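Local coordinates for protein adenylosuccinate lyase (Francisella tularensis subsp. tularensis SCHU S4, PDB 4EEI) that probably catalyses the two fumarate-releasing cleavages of purine biosynthesis, splitting adenylosuccinate into AMP and fumarate and performing the matching elimination on the succinylated imidazole-carboxamide nucleotide, at residues D217-L222 and R310-D315. Residues are numbered along the deposited sequence; the frame is centred on the assembly and turned at random.
Sequences DRIAKL and RFYLPD. With AMP (adenosine monophosphate), chain O.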
loop_
_atom_site.group_PDB
_atom_site.type_symbol
_atom_site.label_atom_id
_atom_site.label_comp_id
_atom_site.label_asym_id
_atom_site.label_seq_id
_atom_site.Cartn_x
_atom_site.Cartn_y
_atom_site.Cartn_z
ATOM N N ASP B 217 17.105 0.906 -4.127
ATOM C CA ASP B 217 16.219 0.521 -5.232
ATOM C C ASP B 217 16.513 -0.880 -5.769
ATOM O O ASP B 217 15.678 -1.479 -6.465
ATOM C CB ASP B 217 16.245 1.553 -6.372
ATOM C CG ASP B 217 17.590 1.598 -7.097
ATOM O OD1 ASP B 217 17.705 1.028 -8.211
ATOM O OD2 ASP B 217 18.523 2.220 -6.551
ATOM N N ARG B 218 17.695 -1.407 -5.459
ATOM C CA ARG B 218 18.012 -2.776 -5.861
ATOM C C ARG B 218 17.175 -3.721 -5.026
ATOM O O ARG B 218 16.509 -4.613 -5.554
ATOM C CB ARG B 218 19.507 -3.070 -5.686
ATOM C CG ARG B 218 20.405 -2.117 -6.478
ATOM C CD ARG B 218 21.845 -2.620 -6.558
ATOM N NE ARG B 218 22.655 -1.795 -7.468
ATOM C CZ ARG B 218 22.791 -2.033 -8.769
ATOM N NH1 ARG B 218 22.171 -3.068 -9.325
ATOM N NH2 ARG B 218 23.557 -1.246 -9.513
ATOM N N ILE B 219 17.190 -3.514 -3.713
ATOM C CA ILE B 219 16.328 -4.297 -2.836
ATOM C C ILE B 219 14.865 -4.107 -3.216
ATOM O O ILE B 219 14.106 -5.073 -3.262
ATOM C CB ILE B 219 16.535 -3.932 -1.353
ATOM C CG1 ILE B 219 17.851 -4.536 -0.853
ATOM C CG2 ILE B 219 15.377 -4.475 -0.496
ATOM C CD1 ILE B 219 18.299 -4.018 0.512
ATOM N N ALA B 220 14.470 -2.872 -3.497
ATOM C CA ALA B 220 13.074 -2.600 -3.821
ATOM C C ALA B 220 12.662 -3.312 -5.105
ATOM O O ALA B 220 11.516 -3.743 -5.243
ATOM C CB ALA B 220 12.822 -1.102 -3.932
ATOM N N LYS B 221 13.584 -3.424 -6.054
ATOM C CA LYS B 221 13.262 -4.093 -7.303
ATOM C C LYS B 221 12.957 -5.567 -7.045
ATOM O O LYS B 221 11.968 -6.101 -7.556
ATOM C CB LYS B 221 14.407 -3.961 -8.311
ATOM C CG LYS B 221 14.199 -4.835 -9.558
ATOM C CD LYS B 221 15.186 -4.490 -10.674
ATOM C CE LYS B 221 14.969 -5.386 -11.894
ATOM N NZ LYS B 221 15.914 -5.015 -12.990
ATOM N N LEU B 222 13.795 -6.219 -6.239
ATOM C CA LEU B 222 13.604 -7.627 -5.906
ATOM C C LEU B 222 12.299 -7.841 -5.149
ATOM O O LEU B 222 11.537 -8.763 -5.458
ATOM C CB LEU B 222 14.782 -8.153 -5.073
ATOM C CG LEU B 222 14.644 -9.590 -4.549
ATOM C CD1 LEU B 222 14.455 -10.581 -5.689
ATOM C CD2 LEU B 222 15.854 -9.991 -3.712
ATOM N N ARG B 310 15.398 -5.140 9.091
ATOM C CA ARG B 310 15.597 -6.220 10.063
ATOM C C ARG B 310 14.326 -7.022 10.299
ATOM O O ARG B 310 14.389 -8.196 10.634
ATOM C CB ARG B 310 16.072 -5.659 11.409
ATOM C CG ARG B 310 17.469 -5.029 11.413
ATOM C CD ARG B 310 17.809 -4.589 12.839
ATOM N NE ARG B 310 18.948 -3.679 12.899
ATOM C CZ ARG B 310 20.211 -4.056 13.077
ATOM N NH1 ARG B 310 20.519 -5.338 13.216
ATOM N NH2 ARG B 310 21.170 -3.139 13.121
ATOM N N PHE B 311 13.171 -6.383 10.145
ATOM C CA PHE B 311 11.891 -7.083 10.268
ATOM C C PHE B 311 11.482 -7.745 8.961
ATOM O O PHE B 311 11.243 -8.948 8.914
ATOM C CB PHE B 311 10.769 -6.108 10.638
ATOM C CG PHE B 311 10.709 -5.756 12.102
ATOM C CD1 PHE B 311 10.061 -6.586 13.002
ATOM C CD2 PHE B 311 11.264 -4.574 12.564
ATOM C CE1 PHE B 311 9.991 -6.242 14.347
ATOM C CE2 PHE B 311 11.184 -4.221 13.899
ATOM C CZ PHE B 311 10.558 -5.055 14.789
ATOM N N TYR B 312 11.375 -6.957 7.898
ATOM C CA TYR B 312 10.680 -7.454 6.710
ATOM C C TYR B 312 11.504 -8.351 5.783
ATOM O O TYR B 312 10.935 -9.191 5.095
ATOM C CB TYR B 312 9.988 -6.316 5.938
ATOM C CG TYR B 312 10.791 -5.732 4.800
ATOM C CD1 TYR B 312 10.738 -6.290 3.528
ATOM C CD2 TYR B 312 11.581 -4.607 4.988
ATOM C CE1 TYR B 312 11.462 -5.747 2.478
ATOM C CE2 TYR B 312 12.315 -4.058 3.942
ATOM C CZ TYR B 312 12.251 -4.638 2.698
ATOM O OH TYR B 312 12.975 -4.103 1.654
ATOM N N LEU B 313 12.822 -8.175 5.736
ATOM C CA LEU B 313 13.619 -9.012 4.833
ATOM C C LEU B 313 13.648 -10.492 5.241
ATOM O O LEU B 313 13.392 -11.355 4.405
ATOM C CB LEU B 313 15.040 -8.467 4.639
ATOM C CG LEU B 313 15.158 -7.242 3.731
ATOM C CD1 LEU B 313 16.625 -6.797 3.624
ATOM C CD2 LEU B 313 14.582 -7.528 2.349
ATOM N N PRO B 314 13.951 -10.802 6.520
ATOM C CA PRO B 314 13.875 -12.227 6.864
ATOM C C PRO B 314 12.452 -12.771 6.734
ATOM O O PRO B 314 12.272 -13.957 6.413
ATOM C CB PRO B 314 14.323 -12.254 8.332
ATOM C CG PRO B 314 15.208 -11.045 8.480
ATOM C CD PRO B 314 14.513 -10.004 7.628
ATOM N N ASP B 315 11.448 -11.935 6.985
ATOM C CA ASP B 315 10.069 -12.408 6.854
ATOM C C ASP B 315 9.706 -12.614 5.396
ATOM O O ASP B 315 9.014 -13.558 5.057
ATOM C CB ASP B 315 9.072 -11.437 7.474
ATOM C CG ASP B 315 9.096 -11.461 8.985
ATOM O OD1 ASP B 315 9.752 -12.355 9.560
ATOM O OD2 ASP B 315 8.448 -10.587 9.598
HETATM P P AMP O . 18.904 0.127 14.251
HETATM O O1P AMP O . 18.265 -0.583 15.416
HETATM O O2P AMP O . 18.293 1.466 13.928
HETATM O O3P AMP O . 19.152 -0.749 13.050
HETATM O "O5'" AMP O . 20.382 0.488 14.776
HETATM C "C5'" AMP O . 21.378 0.967 13.874
HETATM C "C4'" AMP O . 22.758 0.767 14.487
HETATM O "O4'" AMP O . 23.768 1.245 13.595
HETATM C "C3'" AMP O . 22.904 1.546 15.785
HETATM O "O3'" AMP O . 23.475 0.691 16.776
HETATM C "C2'" AMP O . 23.870 2.665 15.468
HETATM O "O2'" AMP O . 24.734 2.928 16.574
HETATM C "C1'" AMP O . 24.651 2.134 14.280
HETATM N N9 AMP O . 25.090 3.239 13.395
HETATM C C8 AMP O . 25.089 4.547 13.705
HETATM N N7 AMP O . 25.558 5.292 12.675
HETATM C C5 AMP O . 25.873 4.447 11.677
HETATM C C6 AMP O . 26.419 4.571 10.307
HETATM N N6 AMP O . 26.730 5.780 9.788
HETATM N N1 AMP O . 26.594 3.434 9.599
HETATM C C2 AMP O . 26.288 2.226 10.106
HETATM N N3 AMP O . 25.789 2.041 11.340
HETATM C C4 AMP O . 25.564 3.094 12.159
#
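Ile219 reaches across to Tyr312 and Leu313, and through this one side chain the first turn of helix 217-244 meets the early turns of helix 304-333. Along 217-222 the residues divide by the side of the helix they occupy. Asp217 turns its carboxylate to Arg163 and Arg164 of the third subunit, an acid suited to a place between two arginines, and one turn on Lys221 pairs with Asp167 of that subunit.

Ile219 points at the other helix. With CG2 anti to the backbone N (chi1 -75° for CG1), this methyl leads, lying 3.2 Å from Tyr312 OH and 4.2 Å from Leu313 CD2. The first approach is close for a methyl and a hydroxyl; the methyl stands obliquely to the ring. Isoleucine suits the spot because its CB branch carries a methyl, CG2, close to the helix that meets both the phenol and the leucine. On the far helix Leu313 packs its CG over one face of the Tyr312 ring, 4.0 Å above the plane and toward the rim, which probably limits the ring's rotation. With 9.4 Å between the CA atoms of Ile219 and Leu313, the helices touch through side chains, the phenol of Tyr312 reaching to Ile219.

One turn before Leu313, Arg310 binds AMP: its NE and NH2 both donate to phosphate O3P, at 2.9 and 3.1 Å, edge-on in the guanidinium plane, while Asp68 holds the same NH2.

Helix 94-131 flanks Ile219 through Leu102 and Ile106, and helix 272-293 lines Tyr312 through Ile290 and Ala291, the latter also meeting the small side chain of Ala220, placing the contact within the long helical bundle of the lyase fold.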